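Local coordinates for protein fusarinine C esterase sidJ (Aspergillus fumigatus, PDB 6GUP) that hydrolyses the siderophore fusarinine C, but not its triacetylated form, as a homodimeric alpha/beta-hydrolase esterase involved in fungal iron scavenging, at residues Ser53-Ala56 with Asp57-His60; Phe340-Asn343 with Lys344-Tyr348. One frame throughout, in Å; residues are numbered along the deposited sequence.

Contact 1. Residues Ser53-Ala56 with Asp57-His60; sequences SYLA and DLAH
Tyr54, whose carbonyl oxygen accepts the backbone N-H of Leu58, carries the main flat group here: Ser53 OG rides 3.7 Å above one face of the Tyr54 ring, displaced toward its rim. The ring also packs on Met120 of the central sheet and on Arg338 of helix 335-353, while its hydroxyl is hydrogen-bonded to Gln163 OE1. A chi1 of 49° sets Tyr54 CG between its own backbone N and carbonyl carbon, sending the ring off to the flank of the helix start. The second flat group, the Asp57 carboxylate, is swung back beside its own backbone N (chi1 -67°), and its OD2 forms a salt bridge with Arg338 NE. The His60 imidazole instead leads off toward solvent. Tyr54 is the N-cap residue of helix 55-61, and the first turn closes on it: Leu58 N lies 2.9 Å from Tyr54 O. The following steps repeat the i to i+4 pattern, Ala59 N to Leu55 O at 3.0 Å and His60 N to Ala56 O at 3.0 Å. On the buried flank, Leu55 CD1 and Leu58 CD2 meet at 4.3 Å, a loose touch between two leucines that also share Leu69 of strand 67-72 as a neighbour. The methyl of Ala59 sits 3.5 Å from Leu55 O and also touches Leu69. An acidic side chain in the first turn, close to the positive end of the helix dipole, would be stabilised by it and by Arg338, probably remaining ionised; the polar ends of Tyr54 and Asp57 thus tie the helix start to neighbouring elements, while Leu55 is buried against the sheet and Leu58 between the sheet and helix 335-353.

Contact 2. Residues Phe340-Asn343 with Lys344-Tyr348; sequences FLVN and KVLGY
Phe340 and Lys344, one helical turn apart, cross obliquely on the outer side of helix 335-353, the lysine chain running over one face of the phenyl ring. Lys344 CE stands 3.8 Å from the centroid of the Phe340 ring and 20° off its normal, a CH-pi contact, with Phe340 CZ its nearest ring atom at 3.6 Å. Lys344 CD also lies over the CZ and CE2 side, whereas NZ reaches past the rim near CE1. Two bends in the lysine chain, chi2 -48° and chi3 98°, fold its methylenes back toward the ring instead of letting them extend. Both residues touch a crystal neighbour, so the lattice may influence this pose. On the inner side, Val342 and Leu346 lie alongside each other and point the same way: Val342 CG1 is 3.9 Å from Leu346 CD1, and Leu346 CD1 also comes to 3.3 Å from Val342 O. Leu341 CD2 and Val345 CG2 make a looser pair at 4.2 Å. Underneath, the carbonyls of Phe340 to Asn343 accept the N-H groups of Lys344 to Gly347 in turn, among them Leu346 N to Val342 O at 3.0 Å. Inner residues face helix 55-61 and the sheet: Val345 packs on Met120, while the Tyr348 hydroxyl binds Lys277 O and Ala160 N. Such a two-sided helix, with a mixed aromatic and charged outer face and branched aliphatics inside, is the amphipathic C-terminal helix that covers the central sheet of an alpha/beta-hydrolase.

In the fold
Contact 1 comes early in the chain, on the helix 55-61 that links strands 37-42 and 67-72 in a beta-alpha-beta crossover; contact 2 comes near the C-terminus, on helix 335-353. Their centres are nonetheless about 11 Å apart, because the two helices pack together beside the eight-stranded sheet, positions that match the first and last helices of the canonical alpha/beta-hydrolase fold. Leu58 CD1 meets Val345 CG1 at 3.8 Å, and Tyr54 CE1 meets Leu341 CD2 at 3.8 Å. The seam thus joins an early and a late part of the chain, and its Tyr54 end lies near, without touching, the probable nucleophile elbow and Ser-His-Asp triad.

Contact 1. Residues Ser53-Ala56 with Asp57-His60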
loop_
_atom_site.group_PDB
_atom_site.type_symbol
_atom_site.label_atom_id
_atom_site.label_comp_id
_atom_site.label_asym_id
_atom_site.label_seq_id
_atom_site.Cartn_x
_atom_site.Cartn_y
_atom_site.Cartn_z
ATOM N N SER A 53 -6.510 11.734 9.325
ATOM C CA SER A 53 -6.207 13.043 9.922
ATOM C C SER A 53 -7.115 14.192 9.421
ATOM O O SER A 53 -8.328 14.157 9.643
ATOM C CB SER A 53 -4.708 13.361 9.763
ATOM O OG SER A 53 -4.348 13.584 8.410
ATOM N N TYR A 54 -6.532 15.172 8.726
ATOM C CA TYR A 54 -7.235 16.383 8.267
ATOM C C TYR A 54 -7.462 16.362 6.753
ATOM O O TYR A 54 -7.882 17.366 6.171
ATOM C CB TYR A 54 -6.436 17.644 8.653
ATOM C CG TYR A 54 -4.966 17.579 8.281
ATOM C CD1 TYR A 54 -4.533 17.845 6.978
ATOM C CD2 TYR A 54 -4.009 17.219 9.230
ATOM C CE1 TYR A 54 -3.190 17.766 6.640
ATOM C CE2 TYR A 54 -2.666 17.137 8.901
ATOM C CZ TYR A 54 -2.260 17.412 7.608
ATOM O OH TYR A 54 -0.929 17.330 7.289
ATOM N N LEU A 55 -7.210 15.214 6.125
ATOM C CA LEU A 55 -7.131 15.128 4.666
ATOM C C LEU A 55 -8.494 15.320 3.999
ATOM O O LEU A 55 -8.582 15.936 2.935
ATOM C CB LEU A 55 -6.502 13.788 4.243
ATOM C CG LEU A 55 -5.506 13.734 3.082
ATOM C CD1 LEU A 55 -4.590 14.950 3.025
ATOM C CD2 LEU A 55 -4.678 12.462 3.210
ATOM N N ALA A 56 -9.543 14.796 4.632
ATOM C CA ALA A 56 -10.917 14.984 4.160
ATOM C C ALA A 56 -11.336 16.454 4.200
ATOM O O ALA A 56 -11.924 16.957 3.242
ATOM C CB ALA A 56 -11.881 14.145 4.988
ATOM N N ASP A 57 -11.026 17.127 5.308
ATOM C CA ASP A 57 -11.313 18.561 5.466
ATOM C C ASP A 57 -10.527 19.423 4.477
ATOM O O ASP A 57 -11.048 20.422 3.978
ATOM C CB ASP A 57 -11.020 19.024 6.905
ATOM C CG ASP A 57 -11.966 18.410 7.937
ATOM O OD1 ASP A 57 -12.966 17.764 7.555
ATOM O OD2 ASP A 57 -11.703 18.578 9.147
ATOM N N LEU A 58 -9.279 19.034 4.203
ATOM C CA LEU A 58 -8.445 19.721 3.211
ATOM C C LEU A 58 -9.021 19.579 1.800
ATOM O O LEU A 58 -9.122 20.564 1.072
ATOM C CB LEU A 58 -7.002 19.195 3.255
ATOM C CG LEU A 58 -5.973 19.787 2.281
ATOM C CD1 LEU A 58 -5.897 21.305 2.377
ATOM C CD2 LEU A 58 -4.606 19.173 2.534
ATOM N N ALA A 59 -9.397 18.355 1.429
ATOM C CA ALA A 59 -10.040 18.090 0.133
ATOM C C ALA A 59 -11.351 18.865 -0.032
ATOM O O ALA A 59 -11.621 19.407 -1.106
ATOM C CB ALA A 59 -10.285 16.598 -0.046
ATOM N N HIS A 60 -12.152 18.912 1.034
ATOM C CA HIS A 60 -13.393 19.698 1.060
ATOM C C HIS A 60 -13.134 21.199 0.873
ATOM O O HIS A 60 -13.879 21.873 0.158
ATOM C CB HIS A 60 -14.155 19.450 2.371
ATOM C CG HIS A 60 -15.459 20.181 2.468
ATOM N ND1 HIS A 60 -16.447 20.073 1.514
ATOM C CD2 HIS A 60 -15.939 21.024 3.412
ATOM C CE1 HIS A 60 -17.477 20.823 1.861
ATOM N NE2 HIS A 60 -17.195 21.411 3.010
#

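Contact 2. Residues Phe340-Asn343 with Lys344-Tyr348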
loop_
_atom_site.group_PDB
_atom_site.type_symbol
_atom_site.label_atom_id
_atom_site.label_comp_id
_atom_site.label_asym_id
_atom_site.label_seq_id
_atom_site.Cartn_x
_atom_site.Cartn_y
_atom_site.Cartn_z
ATOM N N PHE A 340 -8.000 25.424 11.498
ATOM C CA PHE A 340 -6.921 26.407 11.443
ATOM C C PHE A 340 -5.796 25.946 10.520
ATOM O O PHE A 340 -5.351 26.707 9.661
ATOM C CB PHE A 340 -6.366 26.683 12.839
ATOM C CG PHE A 340 -5.394 27.822 12.882
ATOM C CD1 PHE A 340 -5.844 29.137 12.841
ATOM C CD2 PHE A 340 -4.027 27.585 12.946
ATOM C CE1 PHE A 340 -4.949 30.195 12.872
ATOM C CE2 PHE A 340 -3.125 28.636 12.978
ATOM C CZ PHE A 340 -3.587 29.944 12.940
ATOM N N LEU A 341 -5.356 24.700 10.700
ATOM C CA LEU A 341 -4.312 24.099 9.860
ATOM C C LEU A 341 -4.684 24.156 8.383
ATOM O O LEU A 341 -3.869 24.558 7.553
ATOM C CB LEU A 341 -4.054 22.645 10.269
ATOM C CG LEU A 341 -2.876 21.929 9.589
ATOM C CD1 LEU A 341 -2.255 20.919 10.541
ATOM C CD2 LEU A 341 -3.261 21.241 8.281
ATOM N N VAL A 342 -5.914 23.750 8.069
ATOM C CA VAL A 342 -6.411 23.757 6.690
ATOM C C VAL A 342 -6.421 25.181 6.125
ATOM O O VAL A 342 -6.032 25.392 4.975
ATOM C CB VAL A 342 -7.818 23.113 6.581
ATOM C CG1 VAL A 342 -8.419 23.313 5.192
ATOM C CG2 VAL A 342 -7.749 21.623 6.891
ATOM N N ASN A 343 -6.857 26.146 6.934
ATOM C CA ASN A 343 -6.847 27.560 6.533
ATOM C C ASN A 343 -5.438 28.098 6.262
ATOM O O ASN A 343 -5.259 28.912 5.356
ATOM C CB ASN A 343 -7.566 28.443 7.569
ATOM C CG ASN A 343 -9.081 28.386 7.439
ATOM O OD1 ASN A 343 -9.628 28.488 6.341
ATOM N ND2 ASN A 343 -9.766 28.239 8.568
ATOM N N LYS A 344 -4.446 27.645 7.035
ATOM C CA LYS A 344 -3.047 28.023 6.787
ATOM C C LYS A 344 -2.531 27.460 5.460
ATOM O O LYS A 344 -1.758 28.125 4.768
ATOM C CB LYS A 344 -2.119 27.566 7.922
ATOM C CG LYS A 344 -2.357 28.179 9.302
ATOM C CD LYS A 344 -2.514 29.697 9.306
ATOM C CE LYS A 344 -3.978 30.120 9.331
ATOM N NZ LYS A 344 -4.141 31.598 9.358
ATOM N N VAL A 345 -2.949 26.239 5.117
ATOM C CA VAL A 345 -2.577 25.621 3.837
ATOM C C VAL A 345 -3.191 26.392 2.665
ATOM O O VAL A 345 -2.493 26.701 1.701
ATOM C CB VAL A 345 -2.969 24.122 3.777
ATOM C CG1 VAL A 345 -2.785 23.553 2.372
ATOM C CG2 VAL A 345 -2.141 23.323 4.774
ATOM N N LEU A 346 -4.486 26.695 2.750
ATOM C CA LEU A 346 -5.170 27.488 1.711
ATOM C C LEU A 346 -4.570 28.889 1.537
ATOM O O LEU A 346 -4.463 29.379 0.412
ATOM C CB LEU A 346 -6.682 27.586 1.974
ATOM C CG LEU A 346 -7.539 26.494 1.323
ATOM C CD1 LEU A 346 -7.249 25.116 1.899
ATOM C CD2 LEU A 346 -9.016 26.828 1.468
ATOM N N GLY A 347 -4.182 29.516 2.649
ATOM C CA GLY A 347 -3.501 30.815 2.624
ATOM C C GLY A 347 -2.129 30.762 1.970
ATOM O O GLY A 347 -1.759 31.668 1.222
ATOM N N TYR A 348 -1.379 29.699 2.264
ATOM C CA TYR A 348 -0.095 29.426 1.609
ATOM C C TYR A 348 -0.269 29.235 0.098
ATOM O O TYR A 348 0.469 29.820 -0.698
ATOM C CB TYR A 348 0.558 28.180 2.231
ATOM C CG TYR A 348 1.849 27.745 1.576
ATOM C CD1 TYR A 348 1.846 26.860 0.493
ATOM C CD2 TYR A 348 3.075 28.209 2.041
ATOM C CE1 TYR A 348 3.028 26.462 -0.110
ATOM C CE2 TYR A 348 4.265 27.815 1.446
ATOM C CZ TYR A 348 4.233 26.941 0.372
ATOM O OH TYR A 348 5.403 26.547 -0.221
#